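Local coordinates for protein 3-dehydroshikimate dehydratase (Pseudomonas putida, PDB 5HMQ) that converts 3-dehydroshikimate to protocatechuate with the aid of a divalent metal cation, in the degradation of quinate and shikimate, at residues V333-L345 / A434-M446. Sequence-based numbering, arbitrary orientation.
Sequences VQLLRQGDINIVL and ATATGGLRRIDHM. With MG (magnesium ion), chain L.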
loop_
_atom_site.group_PDB
_atom_site.type_symbol
_atom_site.label_atom_id
_atom_site.label_comp_id
_atom_site.label_asym_id
_atom_site.label_seq_id
_atom_site.Cartn_x
_atom_site.Cartn_y
_atom_site.Cartn_z
ATOM N N VAL C 333 33.751 3.160 -11.674
ATOM C CA VAL C 333 33.423 2.275 -10.563
ATOM C C VAL C 333 34.608 2.237 -9.611
ATOM O O VAL C 333 35.724 1.905 -10.022
ATOM C CB VAL C 333 33.078 0.857 -11.048
ATOM C CG1 VAL C 333 33.021 -0.106 -9.883
ATOM C CG2 VAL C 333 31.747 0.859 -11.790
ATOM N N GLN C 334 34.367 2.570 -8.348
ATOM C CA GLN C 334 35.400 2.582 -7.326
ATOM C C GLN C 334 35.168 1.461 -6.326
ATOM O O GLN C 334 34.030 1.198 -5.923
ATOM C CB GLN C 334 35.438 3.926 -6.597
ATOM C CG GLN C 334 36.020 5.058 -7.421
ATOM C CD GLN C 334 37.517 4.914 -7.618
ATOM O OE1 GLN C 334 38.183 4.178 -6.892
ATOM N NE2 GLN C 334 38.055 5.629 -8.601
ATOM N N LEU C 335 36.252 0.802 -5.940
ATOM C CA LEU C 335 36.220 -0.266 -4.953
ATOM C C LEU C 335 36.914 0.210 -3.685
ATOM O O LEU C 335 38.039 0.720 -3.742
ATOM C CB LEU C 335 36.897 -1.527 -5.492
ATOM C CG LEU C 335 37.049 -2.687 -4.507
ATOM C CD1 LEU C 335 35.683 -3.186 -4.065
ATOM C CD2 LEU C 335 37.856 -3.815 -5.123
ATOM N N LEU C 336 36.243 0.047 -2.547
ATOM C CA LEU C 336 36.830 0.352 -1.250
ATOM C C LEU C 336 36.777 -0.891 -0.375
ATOM O O LEU C 336 35.853 -1.704 -0.474
ATOM C CB LEU C 336 36.132 1.522 -0.535
ATOM C CG LEU C 336 36.398 2.931 -1.070
ATOM C CD1 LEU C 336 35.555 3.250 -2.296
ATOM C CD2 LEU C 336 36.267 3.991 0.021
ATOM N N ARG C 337 37.786 -1.033 0.481
ATOM C CA ARG C 337 38.016 -2.291 1.169
ATOM C C ARG C 337 38.473 -2.026 2.596
ATOM O O ARG C 337 39.224 -1.079 2.851
ATOM C CB ARG C 337 39.063 -3.104 0.399
ATOM C CG ARG C 337 39.098 -4.584 0.674
ATOM C CD ARG C 337 40.032 -5.236 -0.335
ATOM N NE ARG C 337 39.468 -6.459 -0.901
ATOM C CZ ARG C 337 39.878 -7.015 -2.037
ATOM N NH1 ARG C 337 40.859 -6.458 -2.735
ATOM N NH2 ARG C 337 39.305 -8.128 -2.477
ATOM N N GLN C 338 38.013 -2.865 3.521
ATOM C CA GLN C 338 38.498 -2.841 4.900
ATOM C C GLN C 338 38.162 -4.174 5.541
ATOM O O GLN C 338 36.983 -4.528 5.647
ATOM C CB GLN C 338 37.874 -1.695 5.696
ATOM C CG GLN C 338 38.308 -1.668 7.156
ATOM C CD GLN C 338 37.776 -0.464 7.911
ATOM O OE1 GLN C 338 38.104 -0.258 9.078
ATOM N NE2 GLN C 338 36.947 0.333 7.250
ATOM N N GLY C 339 39.183 -4.897 5.982
ATOM C CA GLY C 339 38.956 -6.215 6.549
ATOM C C GLY C 339 38.327 -7.144 5.527
ATOM O O GLY C 339 38.865 -7.360 4.432
ATOM N N ASP C 340 37.160 -7.687 5.861
ATOM C CA ASP C 340 36.419 -8.545 4.954
ATOM C C ASP C 340 35.238 -7.801 4.331
ATOM O O ASP C 340 34.366 -8.426 3.718
ATOM C CB ASP C 340 35.952 -9.793 5.723
ATOM C CG ASP C 340 35.282 -10.827 4.845
ATOM O OD1 ASP C 340 36.013 -11.570 4.156
ATOM O OD2 ASP C 340 34.032 -10.908 4.846
ATOM N N ILE C 341 35.232 -6.472 4.418
ATOM C CA ILE C 341 34.177 -5.637 3.856
ATOM C C ILE C 341 34.646 -5.095 2.515
ATOM O O ILE C 341 35.701 -4.455 2.429
ATOM C CB ILE C 341 33.805 -4.491 4.808
ATOM C CG1 ILE C 341 33.645 -5.010 6.237
ATOM C CG2 ILE C 341 32.533 -3.802 4.343
ATOM C CD1 ILE C 341 33.851 -3.951 7.303
ATOM N N ASN C 342 33.868 -5.354 1.466
ATOM C CA ASN C 342 34.101 -4.797 0.141
ATOM C C ASN C 342 32.906 -3.938 -0.246
ATOM O O ASN C 342 31.759 -4.385 -0.141
ATOM C CB ASN C 342 34.328 -5.904 -0.892
ATOM C CG ASN C 342 35.532 -6.764 -0.564
ATOM O OD1 ASN C 342 36.673 -6.311 -0.652
ATOM N ND2 ASN C 342 35.283 -8.011 -0.178
ATOM N N ILE C 343 33.168 -2.707 -0.674
ATOM C CA ILE C 343 32.117 -1.769 -1.051
ATOM C C ILE C 343 32.431 -1.222 -2.435
ATOM O O ILE C 343 33.535 -0.718 -2.672
ATOM C CB ILE C 343 31.974 -0.625 -0.030
ATOM C CG1 ILE C 343 31.461 -1.173 1.301
ATOM C CG2 ILE C 343 31.024 0.440 -0.556
ATOM C CD1 ILE C 343 31.374 -0.147 2.397
ATOM N N VAL C 344 31.469 -1.329 -3.345
ATOM C CA VAL C 344 31.628 -0.906 -4.732
ATOM C C VAL C 344 30.796 0.355 -4.939
ATOM O O VAL C 344 29.577 0.344 -4.725
ATOM C CB VAL C 344 31.200 -2.017 -5.704
ATOM C CG1 VAL C 344 31.338 -1.554 -7.147
ATOM C CG2 VAL C 344 31.976 -3.310 -5.432
ATOM N N LEU C 345 31.446 1.441 -5.353
ATOM C CA LEU C 345 30.768 2.696 -5.663
ATOM C C LEU C 345 30.584 2.781 -7.176
ATOM O O LEU C 345 31.552 2.981 -7.916
ATOM C CB LEU C 345 31.555 3.892 -5.132
ATOM C CG LEU C 345 31.842 3.931 -3.629
ATOM C CD1 LEU C 345 32.509 5.244 -3.249
ATOM C CD2 LEU C 345 30.563 3.727 -2.828
ATOM N N ALA C 434 47.196 -0.158 -1.061
ATOM C CA ALA C 434 46.067 0.409 -0.324
ATOM C C ALA C 434 46.293 0.302 1.190
ATOM O O ALA C 434 46.767 1.249 1.850
ATOM C CB ALA C 434 44.777 -0.326 -0.690
ATOM N N THR C 435 45.979 -0.900 1.728
ATOM C CA THR C 435 45.763 -1.232 3.145
ATOM C C THR C 435 44.748 -0.313 3.792
ATOM O O THR C 435 44.862 0.900 3.645
ATOM C CB THR C 435 46.998 -1.122 4.009
ATOM O OG1 THR C 435 47.733 -0.011 3.638
ATOM C CG2 THR C 435 47.903 -2.270 3.597
ATOM N N ALA C 436 43.798 -0.840 4.568
ATOM C CA ALA C 436 42.868 0.010 5.299
ATOM C C ALA C 436 43.580 0.678 6.477
ATOM O O ALA C 436 44.673 0.278 6.884
ATOM C CB ALA C 436 41.676 -0.797 5.802
ATOM N N THR C 437 42.953 1.732 7.014
ATOM C CA THR C 437 43.472 2.445 8.178
ATOM C C THR C 437 42.697 2.163 9.459
ATOM O O THR C 437 43.097 2.651 10.521
ATOM C CB THR C 437 43.459 3.958 7.921
ATOM O OG1 THR C 437 42.110 4.395 7.709
ATOM C CG2 THR C 437 44.279 4.289 6.690
ATOM N N GLY C 438 41.614 1.385 9.403
ATOM C CA GLY C 438 40.872 1.008 10.585
ATOM C C GLY C 438 40.780 -0.493 10.812
ATOM O O GLY C 438 41.359 -1.303 10.083
ATOM N N GLY C 439 40.026 -0.842 11.854
ATOM C CA GLY C 439 39.857 -2.223 12.253
ATOM C C GLY C 439 38.429 -2.734 12.208
ATOM O O GLY C 439 38.028 -3.521 13.070
ATOM N N LEU C 440 37.646 -2.289 11.224
ATOM C CA LEU C 440 36.360 -2.917 10.953
ATOM C C LEU C 440 36.609 -4.174 10.141
ATOM O O LEU C 440 37.420 -4.173 9.211
ATOM C CB LEU C 440 35.432 -1.979 10.191
ATOM C CG LEU C 440 35.324 -0.566 10.750
ATOM C CD1 LEU C 440 34.389 0.285 9.908
ATOM C CD2 LEU C 440 34.847 -0.616 12.188
ATOM N N ARG C 441 35.951 -5.260 10.509
ATOM C CA ARG C 441 36.330 -6.527 9.921
ATOM C C ARG C 441 35.256 -7.151 9.048
ATOM O O ARG C 441 35.578 -7.689 7.988
ATOM C CB ARG C 441 36.789 -7.481 11.013
ATOM C CG ARG C 441 37.982 -6.855 11.755
ATOM C CD ARG C 441 38.884 -7.901 12.309
ATOM N NE ARG C 441 38.165 -9.097 12.639
ATOM C CZ ARG C 441 38.653 -10.000 13.506
ATOM N NH1 ARG C 441 39.867 -9.845 14.070
ATOM N NH2 ARG C 441 37.942 -11.107 13.795
ATOM N N ARG C 442 33.993 -7.125 9.462
ATOM C CA ARG C 442 32.966 -7.690 8.599
ATOM C C ARG C 442 31.648 -6.962 8.804
ATOM O O ARG C 442 31.437 -6.278 9.809
ATOM C CB ARG C 442 32.760 -9.191 8.848
ATOM C CG ARG C 442 32.064 -9.525 10.158
ATOM C CD ARG C 442 32.021 -11.032 10.372
ATOM N NE ARG C 442 31.199 -11.710 9.372
ATOM C CZ ARG C 442 29.882 -11.872 9.459
ATOM N NH1 ARG C 442 29.217 -11.404 10.505
ATOM N NH2 ARG C 442 29.229 -12.503 8.493
ATOM N N ILE C 443 30.768 -7.105 7.814
ATOM C CA ILE C 443 29.394 -6.642 7.950
ATOM C C ILE C 443 28.660 -7.589 8.890
ATOM O O ILE C 443 28.510 -8.782 8.601
ATOM C CB ILE C 443 28.705 -6.559 6.582
ATOM C CG1 ILE C 443 29.386 -5.493 5.719
ATOM C CG2 ILE C 443 27.220 -6.279 6.747
ATOM C CD1 ILE C 443 28.995 -5.544 4.259
ATOM N N ASP C 444 28.204 -7.061 10.023
ATOM C CA ASP C 444 27.507 -7.880 11.003
ATOM C C ASP C 444 26.020 -7.990 10.693
ATOM O O ASP C 444 25.452 -9.084 10.754
ATOM C CB ASP C 444 27.712 -7.311 12.407
ATOM C CG ASP C 444 26.918 -8.061 13.453
ATOM O OD1 ASP C 444 27.421 -9.080 13.969
ATOM O OD2 ASP C 444 25.785 -7.631 13.758
ATOM N N HIS C 445 25.378 -6.871 10.366
ATOM C CA HIS C 445 23.979 -6.902 9.971
ATOM C C HIS C 445 23.671 -5.659 9.153
ATOM O O HIS C 445 24.407 -4.668 9.186
ATOM C CB HIS C 445 23.039 -7.006 11.181
ATOM C CG HIS C 445 23.132 -5.855 12.134
ATOM N ND1 HIS C 445 23.902 -5.894 13.276
ATOM C CD2 HIS C 445 22.533 -4.640 12.126
ATOM C CE1 HIS C 445 23.780 -4.752 13.927
ATOM N NE2 HIS C 445 22.957 -3.972 13.249
HETATM N N MSE C 446 22.575 -5.733 8.409
HETATM C CA MSE C 446 22.135 -4.622 7.586
HETATM C C MSE C 446 20.617 -4.522 7.629
HETATM O O MSE C 446 19.909 -5.479 7.307
HETATM C CB MSE C 446 22.631 -4.784 6.151
HETATM C CG MSE C 446 22.336 -3.589 5.265
HETATM SE SE MSE C 446 23.245 -3.677 3.541
HETATM C CE MSE C 446 22.443 -5.324 2.857
HETATM MG MG MG L . 21.944 -2.268 14.174
HETATM O O HOH W 1 32.112 -12.160 6.377
HETATM O O HOH W 2 19.869 -3.419 14.164
HETATM O O HOH W 3 22.475 -3.002 16.037
HETATM O O HOH W 4 20.875 -0.808 15.181
#
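Q338 and D340, at the type II' turn of the beta hairpin 333-345, are hydrogen-bonded to L440 and R441 of segment 434-446, so that the two VOC modules of the dioxygenase-like C-terminal domain meet here, hairpin end against strand. The axes of the short strands 341-345 and 440-446 lie 75° apart and belong to separate sheets, and two bonds serve the junction. Extended from the backbone, with CG anti to N (chi1 178°), the Q338 side chain passes A436 CB and carries OE1 to L440 N at 3.0 Å; the donor sits well above the amide plane. At its other end the amide is tied by NE2 to the carbonyl of L320, which fixes its rotation. The second bond joins backbones, D340 N to R441 O at 2.7 Å. G339, in the turn at positive phi, brings its CA up to L440 O.

The Q338 amide packs on L440, its CD 3.6 Å from L440 CB; beyond it the contacts are apolar. The CG1-CD1 arm of I341 runs over R442 CA and L440 CB, with CD1 3.8 Å from L440 CB, while I341 CG2 meets I443 CG1 at 3.8 Å. F526 of strand 520-528 touches I341, L440 and I443, and F322 touches Q338 and I341.

Charged groups lie beside it. D340 OD2 pairs with R370 and also accepts from a water that in turn accepts from R442 NE, while R442 NH2 is held by the carbonyl of T494. Further along, strand 440-446 enters the metal site: D444 OD2, also salt-bridged to R605, accepts a hydrogen bond from H445 ND1 through its anti lone pair, near the ring plane, and H445 NE2 binds magnesium at 2.2 Å together with H523, E601 and three waters.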